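Local coordinates for hydrolase, HAD superfamily, subfamily III A (Legionella pneumophila, PDB 3N1U) that probably hydrolyses 3-deoxy-D-manno-octulosonate 8-phosphate to KDO and inorganic phosphate, a metal-dependent step of lipopolysaccharide biosynthesis, at the calcium ion site and the interface of chains A and C. Coordinates in Å, arbitrary orientation; residue numbers count along the deposited sequence, not the author numbering. Chains: chain A/B/C, Hydrolase, HAD superfamily, subfamily III A.

Contact 1: the calcium ion site. Residues chain A 25, 27-29, 45, 95, 118-119, 122; chain B 49-50. With CA (calcium ion), chain D.
The DxD motif of the HAD phosphatases, here A:Asp25 and A:Asp27, shows how a short loop after a strand can offer a metal both a side chain and a backbone carbonyl. The chain leaves strand 21-24 and wraps round the calcium ion: the carboxylate OD2 of A:Asp25 binds CA at 2.2 Å, and two residues on the main-chain O of A:Asp27 binds it at 2.4 Å. A:Asp25, the nucleophile of the family, holds CG anti to its backbone N (chi1 177°). Its other oxygen, OD1, receives NZ of A:Lys95 from above the carboxylate plane, 2.7 Å away. A:Asp27, the family's general acid/base, turns its side chain from the ion, and its OD1 accepts NZ of A:Lys45 on the syn lone pair. A second loop, after strand 113-117, contributes OD1 of A:Asp118, with CG set between the backbone N and the carbonyl carbon (chi1 77°). With three ordered waters, these ligands give a near-octahedral arrangement, where calcium probably stands in for magnesium. A:Asp122 is second shell: its OD2 collects the backbone N-H groups of A:Asp118 and A:Asp119, while OD1 binds A:Lys95, which may temper the local negative charge. From the neighbouring subunit, CG1 of B:Val49 packs 3.8 Å from CB of A:Asp27.

Contact 2: the interface of chains A and C. Residues chain A 48-50, 160; chain C 28, 32, 118-119, 137-139.
Helix 49-60 of chain A presents its first turn to the metal-binding loop of chain C, illustrating how a KdsC-family active site is completed by a neighbouring subunit. A:Gln50 carries the contact with a chain extended beyond CG. Its amide NE2 meets OD2 of C:Asp118 tip to tip at 3.0 Å, almost perfectly straight (178° at H) and on the anti lone pair, with amide and carboxylate nearly coplanar. The same nitrogen reaches the backbone O of C:Asn137, also at 3.0 Å, from above that carbonyl's plane; two acceptors in the amide plane thus fix its rotation. A:Arg160 lies alongside, its chain bent at chi2 (52°). NH1 and NH2 address C:Asp119 end-on, NH2 to OD1 at 2.8 Å and NH1 to OD2 at 2.9 Å, both on syn lone pairs. NH1 also donates to the backbone O of A:Gln50 at 3.0 Å, coupling the salt bridge to the glutamine's own backbone. Over one guanidinium face sits CG1 of C:Val139, which also touches CD of A:Gln50 at 3.8 Å. ND1 of A:His48 accepts the backbone N-H of A:Gln50 in the ring plane. In the fold, A:His48 ends strand 43-48, A:Gln50 lies in the first turn of helix 49-60, which follows directly, and A:Arg160 projects from helix 158-169.

Contact 3: the interface of chains A and C. Residues chain A 42-45, 73-75, 78; chain C 37-41.
The imidazole ring of A:His78 has the backbone N of C:Gly41 over one face, offset toward the rim, and the carbonyl O of C:Asn39 in plane at its edge. It rests on the turn of a beta-hairpin that the KdsC-family subunit extends to its neighbour; chi1 of -71° carries the ring from helix 74-83 over that turn. The amide of C:Asn39 enters between strand 43-48 and helix 74-83: its ND2 donates to the carboxylate OE1 of A:Glu43 at 3.1 Å, in its own amide plane but from above the carboxylate, the two planes being 81° apart. Its OD1 accepts a weak hydrogen bond from the backbone N of A:Val75, at the start of the helix. The amide of A:Asn42 crosses C:Asp38 at about a right angle, and its ND2 donates to OD2 at 3.0 Å from above the carboxylate plane. C:Asp38 has CG set between the backbone N and the carbonyl carbon (chi1 83°); its OD1 accepts the backbone N-H of C:His40 at 2.8 Å, bracing the turn. Strands join antiparallel: N of C:Ile37 donates to O of A:Lys45 at 3.0 Å, and N of A:Lys45 returns a bond to O of C:Ile37 at 3.2 Å. One residue along the ladder, CG of A:Leu44 packs 3.4 Å from CB of C:Asp38.

Contact 1: the calcium ion site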
# COMPACT_ATOMS: atom_id res chain seq x y z
N ASP A 25 -16.83 -10.89 -5.94
CA ASP A 25 -17.16 -9.49 -5.69
C ASP A 25 -15.98 -8.63 -6.20
O ASP A 25 -14.88 -9.16 -6.43
CB ASP A 25 -17.31 -9.29 -4.19
CG ASP A 25 -17.58 -7.83 -3.83
OD1 ASP A 25 -18.40 -7.15 -4.51
OD2 ASP A 25 -16.98 -7.37 -2.85
N ASP A 27 -14.99 -4.72 -5.08
CA ASP A 27 -14.24 -3.87 -4.17
C ASP A 27 -13.94 -4.62 -2.88
O ASP A 27 -14.88 -5.07 -2.23
CB ASP A 27 -15.09 -2.66 -3.81
CG ASP A 27 -15.30 -1.74 -5.00
OD1 ASP A 27 -14.34 -1.02 -5.38
OD2 ASP A 27 -16.40 -1.72 -5.55
N GLY A 28 -12.66 -4.73 -2.51
CA GLY A 28 -12.28 -5.47 -1.27
C GLY A 28 -11.89 -6.93 -1.54
O GLY A 28 -11.33 -7.64 -0.65
N VAL A 29 -12.18 -7.39 -2.76
CA VAL A 29 -11.91 -8.79 -3.16
C VAL A 29 -11.00 -8.85 -4.39
O VAL A 29 -9.90 -9.38 -4.32
CB VAL A 29 -13.25 -9.60 -3.35
CG1 VAL A 29 -12.98 -11.04 -3.98
CG2 VAL A 29 -14.02 -9.72 -2.02
N LYS A 45 -9.68 2.23 -9.26
CA LYS A 45 -9.48 1.10 -8.35
C LYS A 45 -8.20 0.40 -8.80
O LYS A 45 -7.77 0.53 -9.96
CB LYS A 45 -10.60 0.05 -8.45
CG LYS A 45 -12.03 0.62 -8.34
CD LYS A 45 -13.08 -0.46 -8.54
CE LYS A 45 -14.49 0.10 -8.38
NZ LYS A 45 -14.78 0.86 -7.08
N LYS A 95 -27.57 -8.77 -3.36
CA LYS A 95 -26.93 -9.57 -4.44
C LYS A 95 -27.68 -10.88 -4.78
O LYS A 95 -27.33 -11.56 -5.75
CB LYS A 95 -25.49 -9.90 -4.05
CG LYS A 95 -24.58 -8.63 -3.91
CD LYS A 95 -23.11 -9.00 -3.73
CE LYS A 95 -22.22 -7.73 -3.82
NZ LYS A 95 -20.79 -8.08 -3.66
N ASP A 118 -16.20 -10.18 0.83
CA ASP A 118 -15.57 -9.54 2.02
C ASP A 118 -16.54 -8.83 3.01
O ASP A 118 -16.12 -8.44 4.12
CB ASP A 118 -14.53 -8.51 1.54
CG ASP A 118 -15.17 -7.22 1.04
OD1 ASP A 118 -16.00 -7.22 0.07
OD2 ASP A 118 -14.79 -6.16 1.60
N ASP A 119 -17.81 -8.59 2.63
CA ASP A 119 -18.69 -7.74 3.47
C ASP A 119 -20.12 -8.33 3.56
O ASP A 119 -20.44 -9.34 2.88
CB ASP A 119 -18.66 -6.24 3.02
CG ASP A 119 -18.85 -5.25 4.20
OD1 ASP A 119 -19.52 -5.62 5.19
OD2 ASP A 119 -18.34 -4.10 4.12
N ASP A 122 -22.41 -9.95 0.85
CA ASP A 122 -21.92 -11.22 0.28
C ASP A 122 -22.35 -12.43 1.10
O ASP A 122 -22.32 -13.56 0.61
CB ASP A 122 -20.39 -11.20 0.20
CG ASP A 122 -19.85 -10.05 -0.61
OD1 ASP A 122 -20.33 -9.80 -1.76
OD2 ASP A 122 -18.93 -9.36 -0.11
N VAL B 49 -13.80 0.94 1.16
CA VAL B 49 -15.22 0.56 1.07
C VAL B 49 -15.82 0.01 2.34
O VAL B 49 -17.02 0.13 2.55
CB VAL B 49 -15.45 -0.45 -0.06
CG1 VAL B 49 -15.28 0.28 -1.42
CG2 VAL B 49 -14.59 -1.73 0.13
N GLN B 50 -15.04 -0.71 3.16
CA GLN B 50 -15.65 -1.21 4.40
C GLN B 50 -15.98 -0.08 5.37
O GLN B 50 -16.87 -0.21 6.17
CB GLN B 50 -14.78 -2.25 5.12
CG GLN B 50 -14.67 -3.58 4.32
CD GLN B 50 -13.63 -4.54 4.90
OE1 GLN B 50 -13.07 -4.26 5.96
NE2 GLN B 50 -13.36 -5.66 4.20
CA CA D . -16.94 -5.81 -1.31
O HOH W 1 -18.21 -4.01 -2.26
O HOH W 2 -16.58 -4.36 0.57
O HOH W 3 -19.13 -6.64 -0.63

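Contact 2: the interface of chains A and C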
# COMPACT_ATOMS: atom_id res chain seq x y z
N HIS A 48 -5.07 -6.78 -9.14
CA HIS A 48 -3.77 -7.40 -9.03
C HIS A 48 -3.58 -8.37 -10.21
O HIS A 48 -4.47 -9.16 -10.53
CB HIS A 48 -3.66 -8.15 -7.69
CG HIS A 48 -2.24 -8.53 -7.37
ND1 HIS A 48 -1.56 -9.55 -8.03
CD2 HIS A 48 -1.37 -7.99 -6.49
CE1 HIS A 48 -0.32 -9.61 -7.57
NE2 HIS A 48 -0.18 -8.66 -6.64
N VAL A 49 -2.44 -8.29 -10.86
CA VAL A 49 -2.18 -9.16 -12.01
C VAL A 49 -2.23 -10.65 -11.72
O VAL A 49 -2.52 -11.44 -12.62
CB VAL A 49 -0.82 -8.85 -12.65
CG1 VAL A 49 -0.93 -7.47 -13.37
CG2 VAL A 49 0.35 -8.97 -11.62
N GLN A 50 -1.84 -11.08 -10.51
CA GLN A 50 -1.93 -12.53 -10.26
C GLN A 50 -3.38 -13.00 -10.19
O GLN A 50 -3.66 -14.14 -10.46
CB GLN A 50 -1.20 -12.95 -8.97
CG GLN A 50 0.35 -12.80 -9.10
CD GLN A 50 1.07 -13.00 -7.77
OE1 GLN A 50 0.44 -13.35 -6.78
NE2 GLN A 50 2.39 -12.75 -7.74
N ARG A 160 -6.48 -15.30 -6.69
CA ARG A 160 -5.61 -16.28 -7.36
C ARG A 160 -5.50 -17.55 -6.48
O ARG A 160 -5.48 -18.68 -6.98
CB ARG A 160 -4.19 -15.69 -7.52
CG ARG A 160 -3.19 -16.70 -8.08
CD ARG A 160 -3.73 -17.37 -9.40
NE ARG A 160 -2.67 -18.15 -10.02
CZ ARG A 160 -1.67 -17.59 -10.72
NH1 ARG A 160 -1.63 -16.28 -10.93
NH2 ARG A 160 -0.69 -18.36 -11.23
N GLY C 28 4.29 -7.06 -10.98
CA GLY C 28 4.51 -8.03 -9.87
C GLY C 28 5.98 -8.16 -9.45
O GLY C 28 6.32 -8.77 -8.39
N ASP C 32 4.29 -3.61 -7.67
CA ASP C 32 3.57 -4.35 -6.64
C ASP C 32 2.63 -5.34 -7.21
O ASP C 32 2.01 -6.13 -6.46
CB ASP C 32 2.65 -3.41 -5.74
CG ASP C 32 2.01 -2.21 -6.52
OD1 ASP C 32 1.81 -2.27 -7.75
OD2 ASP C 32 1.75 -1.11 -5.89
N ASP C 118 7.64 -13.56 -11.17
CA ASP C 118 6.63 -13.84 -10.11
C ASP C 118 5.50 -14.85 -10.48
O ASP C 118 4.75 -15.28 -9.59
CB ASP C 118 5.97 -12.51 -9.69
CG ASP C 118 4.94 -12.03 -10.70
OD1 ASP C 118 5.26 -11.78 -11.91
OD2 ASP C 118 3.78 -11.83 -10.26
N ASP C 119 5.34 -15.20 -11.77
CA ASP C 119 4.15 -15.99 -12.17
C ASP C 119 4.54 -17.09 -13.20
O ASP C 119 5.71 -17.15 -13.66
CB ASP C 119 2.97 -15.08 -12.65
CG ASP C 119 1.58 -15.69 -12.32
OD1 ASP C 119 1.46 -16.93 -12.28
OD2 ASP C 119 0.60 -14.92 -12.14
N ASN C 137 6.69 -12.43 -3.18
CA ASN C 137 5.22 -12.54 -3.35
C ASN C 137 4.88 -13.39 -4.61
O ASN C 137 3.73 -13.36 -5.10
CB ASN C 137 4.62 -11.10 -3.55
CG ASN C 137 5.35 -10.34 -4.63
OD1 ASN C 137 6.54 -10.21 -4.57
ND2 ASN C 137 4.64 -9.85 -5.68
N ALA C 138 5.86 -14.12 -5.14
CA ALA C 138 5.62 -14.94 -6.33
C ALA C 138 4.64 -16.05 -6.05
O ALA C 138 4.44 -16.44 -4.86
CB ALA C 138 6.95 -15.54 -6.88
N VAL C 139 4.04 -16.61 -7.12
CA VAL C 139 3.09 -17.71 -6.95
C VAL C 139 3.85 -18.95 -6.46
O VAL C 139 5.08 -19.07 -6.65
CB VAL C 139 2.26 -18.00 -8.23
CG1 VAL C 139 1.54 -16.65 -8.66
CG2 VAL C 139 3.15 -18.61 -9.35

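Contact 3: the interface of chains A and C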
# COMPACT_ATOMS: atom_id res chain seq x y z
N ASN A 42 -13.03 12.08 -10.65
CA ASN A 42 -12.60 10.84 -11.31
C ASN A 42 -12.29 9.82 -10.22
O ASN A 42 -11.96 10.22 -9.10
CB ASN A 42 -11.35 11.06 -12.14
CG ASN A 42 -11.05 9.87 -13.10
OD1 ASN A 42 -11.91 8.99 -13.38
ND2 ASN A 42 -9.81 9.86 -13.61
N GLU A 43 -12.40 8.53 -10.55
CA GLU A 43 -12.23 7.42 -9.55
C GLU A 43 -11.33 6.38 -10.16
O GLU A 43 -11.33 6.16 -11.40
CB GLU A 43 -13.56 6.73 -9.21
CG GLU A 43 -14.71 7.62 -8.73
CD GLU A 43 -16.08 6.93 -8.90
OE1 GLU A 43 -16.79 7.18 -9.91
OE2 GLU A 43 -16.43 6.12 -8.02
N LEU A 44 -10.61 5.66 -9.30
CA LEU A 44 -9.81 4.55 -9.81
C LEU A 44 -9.94 3.45 -8.81
O LEU A 44 -10.33 3.69 -7.65
CB LEU A 44 -8.34 4.97 -9.91
CG LEU A 44 -7.98 6.15 -10.77
CD1 LEU A 44 -7.85 7.41 -9.90
CD2 LEU A 44 -6.60 5.88 -11.42
N LYS A 45 -9.68 2.23 -9.26
CA LYS A 45 -9.48 1.10 -8.35
C LYS A 45 -8.20 0.40 -8.80
O LYS A 45 -7.77 0.53 -9.96
CB LYS A 45 -10.60 0.05 -8.45
CG LYS A 45 -12.03 0.62 -8.34
CD LYS A 45 -13.08 -0.46 -8.54
CE LYS A 45 -14.49 0.10 -8.38
NZ LYS A 45 -14.78 0.86 -7.08
N ASN A 73 -19.41 2.06 -11.19
CA ASN A 73 -18.64 2.96 -12.04
C ASN A 73 -17.97 2.23 -13.24
O ASN A 73 -17.89 1.00 -13.25
CB ASN A 73 -17.62 3.73 -11.19
CG ASN A 73 -16.69 2.78 -10.45
OD1 ASN A 73 -15.75 2.28 -11.05
ND2 ASN A 73 -16.99 2.48 -9.19
N ALA A 74 -17.52 2.99 -14.23
CA ALA A 74 -16.95 2.45 -15.45
C ALA A 74 -15.57 1.76 -15.26
O ALA A 74 -15.20 0.95 -16.09
CB ALA A 74 -16.88 3.52 -16.53
N VAL A 75 -14.84 2.04 -14.17
CA VAL A 75 -13.66 1.21 -13.84
C VAL A 75 -13.96 -0.31 -13.96
O VAL A 75 -13.16 -1.07 -14.51
CB VAL A 75 -13.15 1.50 -12.41
CG1 VAL A 75 -11.99 0.51 -12.04
CG2 VAL A 75 -12.68 2.94 -12.29
N HIS A 78 -14.28 -1.52 -17.59
CA HIS A 78 -12.95 -1.59 -18.24
C HIS A 78 -12.19 -2.80 -17.80
O HIS A 78 -11.59 -3.49 -18.63
CB HIS A 78 -12.12 -0.33 -17.97
CG HIS A 78 -12.64 0.87 -18.69
ND1 HIS A 78 -13.12 1.99 -18.03
CD2 HIS A 78 -12.74 1.13 -20.01
CE1 HIS A 78 -13.50 2.89 -18.93
NE2 HIS A 78 -13.29 2.39 -20.13
N ILE C 37 -6.69 1.60 -12.55
CA ILE C 37 -7.50 1.86 -13.73
C ILE C 37 -8.49 2.94 -13.37
O ILE C 37 -9.17 2.89 -12.32
CB ILE C 37 -8.24 0.56 -14.21
CG1 ILE C 37 -7.23 -0.55 -14.61
CG2 ILE C 37 -9.13 0.88 -15.43
CD1 ILE C 37 -7.99 -1.91 -14.97
N ASP C 38 -8.64 3.93 -14.25
CA ASP C 38 -9.63 4.94 -13.97
C ASP C 38 -10.97 4.77 -14.75
O ASP C 38 -11.14 3.80 -15.49
CB ASP C 38 -9.03 6.37 -14.05
CG ASP C 38 -8.95 6.93 -15.46
OD1 ASP C 38 -9.35 6.24 -16.42
OD2 ASP C 38 -8.47 8.08 -15.59
N ASN C 39 -11.92 5.68 -14.51
CA ASN C 39 -13.23 5.63 -15.16
C ASN C 39 -13.16 5.79 -16.69
O ASN C 39 -14.11 5.46 -17.40
CB ASN C 39 -14.13 6.74 -14.62
CG ASN C 39 -14.78 6.37 -13.31
OD1 ASN C 39 -14.95 5.17 -13.01
ND2 ASN C 39 -15.19 7.37 -12.55
N HIS C 40 -12.07 6.37 -17.18
CA HIS C 40 -11.93 6.56 -18.62
C HIS C 40 -11.05 5.48 -19.25
O HIS C 40 -10.76 5.53 -20.44
CB HIS C 40 -11.39 7.97 -18.93
CG HIS C 40 -12.13 9.07 -18.25
ND1 HIS C 40 -11.59 9.81 -17.21
CD2 HIS C 40 -13.37 9.58 -18.45
CE1 HIS C 40 -12.46 10.71 -16.81
NE2 HIS C 40 -13.55 10.60 -17.55
N GLY C 41 -10.63 4.47 -18.47
CA GLY C 41 -9.69 3.46 -18.97
C GLY C 41 -8.21 3.83 -19.04
O GLY C 41 -7.42 3.04 -19.56

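Measured between the centres of their C-alpha atoms, contact 1 lies about 20 Å from contact 2 and 16 Å from contact 3, with 22 Å between contacts 2 and 3. Contact 2 shows the A-to-C copy of the B-to-A junction at contact 1, so each metal site appears to be capped by the next subunit round the homotetramer. A:Lys45 belongs to both contacts 1 and 3, its backbone in the intersubunit strand pairing and its side chain at the catalytic loop. Strand 43-48 runs from contact 3 into contact 2, tying assembly to active-site architecture.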